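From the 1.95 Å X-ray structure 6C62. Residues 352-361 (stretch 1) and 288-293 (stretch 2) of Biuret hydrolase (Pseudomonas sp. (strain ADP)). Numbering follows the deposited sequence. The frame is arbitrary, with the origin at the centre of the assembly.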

# COMPACT_ATOMS: atom_id res chain seq x y z
N VAL A 352 11.03 -2.29 -6.49
CA VAL A 352 12.28 -2.52 -7.25
C VAL A 352 12.49 -1.36 -8.20
O VAL A 352 13.56 -0.81 -8.31
CB VAL A 352 12.19 -3.86 -8.03
CG1 VAL A 352 13.37 -4.00 -8.97
CG2 VAL A 352 12.22 -5.03 -7.06
N TYR A 353 11.43 -0.95 -8.89
CA TYR A 353 11.45 0.15 -9.85
C TYR A 353 11.84 1.44 -9.19
O TYR A 353 12.68 2.16 -9.74
CB TYR A 353 10.10 0.25 -10.53
CG TYR A 353 9.98 1.14 -11.72
CD1 TYR A 353 10.54 0.78 -12.91
CD2 TYR A 353 9.20 2.29 -11.67
CE1 TYR A 353 10.42 1.54 -14.04
CE2 TYR A 353 9.05 3.07 -12.80
CZ TYR A 353 9.68 2.67 -14.01
OH TYR A 353 9.50 3.40 -15.13
N ARG A 354 11.22 1.77 -8.05
CA ARG A 354 11.55 2.98 -7.27
C ARG A 354 13.06 2.98 -6.95
O ARG A 354 13.75 3.97 -7.21
CB ARG A 354 10.75 3.05 -5.96
CG ARG A 354 11.10 4.21 -5.05
CD ARG A 354 10.12 4.30 -3.88
NE ARG A 354 10.11 3.12 -3.06
CZ ARG A 354 9.06 2.70 -2.35
NH1 ARG A 354 7.97 3.44 -2.26
NH2 ARG A 354 9.12 1.56 -1.65
N ASP A 355 13.56 1.85 -6.45
CA ASP A 355 14.99 1.74 -6.14
C ASP A 355 15.86 2.02 -7.39
O ASP A 355 16.84 2.76 -7.28
CB ASP A 355 15.35 0.38 -5.51
CG ASP A 355 14.81 0.20 -4.08
OD1 ASP A 355 14.48 1.21 -3.39
OD2 ASP A 355 14.72 -1.00 -3.62
N LYS A 356 15.49 1.45 -8.54
CA LYS A 356 16.30 1.60 -9.76
C LYS A 356 16.24 3.01 -10.33
O LYS A 356 17.22 3.55 -10.82
CB LYS A 356 15.86 0.61 -10.84
CG LYS A 356 16.15 -0.87 -10.50
CD LYS A 356 15.73 -1.74 -11.65
CE LYS A 356 16.16 -3.15 -11.43
NZ LYS A 356 16.03 -3.85 -12.74
N VAL A 357 15.06 3.63 -10.30
CA VAL A 357 14.92 5.00 -10.74
C VAL A 357 15.69 5.98 -9.83
O VAL A 357 16.39 6.88 -10.34
CB VAL A 357 13.43 5.40 -10.97
CG1 VAL A 357 13.30 6.88 -11.27
CG2 VAL A 357 12.86 4.59 -12.12
N ASN A 358 15.53 5.88 -8.52
CA ASN A 358 16.31 6.72 -7.60
C ASN A 358 17.84 6.53 -7.78
O ASN A 358 18.60 7.49 -7.68
CB ASN A 358 15.89 6.50 -6.13
CG ASN A 358 14.52 7.13 -5.83
OD1 ASN A 358 14.20 8.21 -6.31
ND2 ASN A 358 13.73 6.48 -4.99
N ALA A 359 18.26 5.31 -8.08
CA ALA A 359 19.67 5.03 -8.34
C ALA A 359 20.15 5.67 -9.64
O ALA A 359 21.25 6.24 -9.68
CB ALA A 359 19.97 3.52 -8.32
N LEU A 360 19.33 5.62 -10.69
CA LEU A 360 19.61 6.27 -11.97
C LEU A 360 19.86 7.76 -11.75
O LEU A 360 20.81 8.31 -12.32
CB LEU A 360 18.42 6.17 -12.93
CG LEU A 360 18.67 6.86 -14.29
CD1 LEU A 360 19.80 6.21 -15.01
CD2 LEU A 360 17.44 6.73 -15.15
N PHE A 361 19.02 8.41 -10.94
CA PHE A 361 19.20 9.83 -10.66
C PHE A 361 20.33 10.23 -9.71
O PHE A 361 20.54 11.40 -9.48
CB PHE A 361 17.89 10.48 -10.23
CG PHE A 361 17.00 10.79 -11.36
CD1 PHE A 361 17.28 11.85 -12.21
CD2 PHE A 361 15.86 10.04 -11.60
CE1 PHE A 361 16.43 12.17 -13.28
CE2 PHE A 361 15.03 10.36 -12.68
CZ PHE A 361 15.33 11.42 -13.53
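Stretch 2 288-293: VVMWPD

At the centre of the contact, Pro 292 and Leu 360 face each other, each with its CA-to-CB bond pointing toward the other stretch; the compact apolar ring of Pro 292 offers carbons to Leu 360, Val 357 and Lys 356 alike. Leu 360, with chi1 t and chi2 p, brings CD2 to 3.8 Å from CD of Pro 292 and 3.9 Å from CE3 of Trp 291, while its CD1 lies 3.9 Å from CG1 of Val 289. A branched aliphatic side chain suits this place, since its two methyls can touch three neighbours. Val 357, one turn back along the helix, adds a compact apolar surface: its CG2 is 3.8 Å from CZ2 of Trp 291 and 3.9 Å from CG of Pro 292.

The helix, which begins earlier in the chain, is held by regular i to i+4 backbone bonds, so Tyr 353, Lys 356, Val 357 and Leu 360 recur on the side that meets stretch 2. Stretch 2 is extended, a strand at Val 288 and Val 289 that gives way to loop, until Asp 293 turns to positive phi and psi just before another helix. It runs opposite in order to the helix: Val 289 meets Leu 360, whereas Asp 293 reaches back to Lys 356 and Tyr 353. Of the CA atoms, those of Lys 356 and Pro 292 come nearest, 6.4 Å apart.

Trp 291 is buried, and its broad indole spans several helix residues. CZ3 lies 4.0 Å from CE2 of Phe 361, and at the other end NE1 donates a nearly straight hydrogen bond to OH of Tyr 353, 2.8 Å away, giving the buried indole nitrogen an acceptor.

At the exposed edge, Lys 356 serves two purposes. Its CB packs 3.8 Å from CB of Pro 292, and its long chain carries NZ to 2.9 Å from OD2 of Asp 293, forming a salt bridge that closes the contact.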

# COMPACT_ATOMS: atom_id res chain seq x y z
N VAL A 288 23.35 9.36 -24.35
CA VAL A 288 22.12 8.57 -24.40
C VAL A 288 22.12 7.70 -23.13
O VAL A 288 23.11 7.07 -22.80
CB VAL A 288 22.02 7.78 -25.69
CG1 VAL A 288 20.86 6.80 -25.66
CG2 VAL A 288 21.90 8.72 -26.89
N VAL A 289 21.03 7.71 -22.38
CA VAL A 289 20.91 7.05 -21.09
C VAL A 289 19.71 6.05 -21.20
O VAL A 289 18.66 6.39 -21.76
CB VAL A 289 20.55 8.09 -20.02
CG1 VAL A 289 20.30 7.45 -18.67
CG2 VAL A 289 21.60 9.12 -19.92
N MET A 290 19.86 4.84 -20.65
CA MET A 290 18.74 3.89 -20.59
C MET A 290 17.99 4.06 -19.26
O MET A 290 18.58 4.06 -18.22
CB MET A 290 19.21 2.46 -20.80
CG MET A 290 19.95 2.34 -22.16
SD MET A 290 18.93 2.82 -23.62
CE MET A 290 18.23 1.18 -23.86
N TRP A 291 16.69 4.22 -19.35
CA TRP A 291 15.81 4.24 -18.18
C TRP A 291 15.63 2.77 -17.77
O TRP A 291 15.46 1.90 -18.64
CB TRP A 291 14.49 4.88 -18.58
CG TRP A 291 13.49 5.07 -17.47
CD1 TRP A 291 12.56 4.18 -17.08
CD2 TRP A 291 13.27 6.24 -16.71
NE1 TRP A 291 11.79 4.71 -16.11
CE2 TRP A 291 12.21 5.97 -15.84
CE3 TRP A 291 13.87 7.48 -16.66
CZ2 TRP A 291 11.72 6.89 -14.95
CZ3 TRP A 291 13.40 8.42 -15.74
CH2 TRP A 291 12.33 8.12 -14.90
N PRO A 292 15.73 2.46 -16.47
CA PRO A 292 15.55 1.05 -16.09
C PRO A 292 14.12 0.47 -16.35
O PRO A 292 13.11 1.07 -15.93
CB PRO A 292 15.88 1.09 -14.59
CG PRO A 292 15.35 2.43 -14.17
CD PRO A 292 15.88 3.31 -15.28
N ASP A 293 14.04 -0.66 -17.01
CA ASP A 293 12.83 -1.44 -17.14
C ASP A 293 11.63 -0.61 -17.61
O ASP A 293 10.53 -0.74 -17.07
CB ASP A 293 12.44 -2.06 -15.78
CG ASP A 293 13.47 -3.07 -15.26
OD1 ASP A 293 14.18 -3.69 -16.08
OD2 ASP A 293 13.55 -3.25 -14.02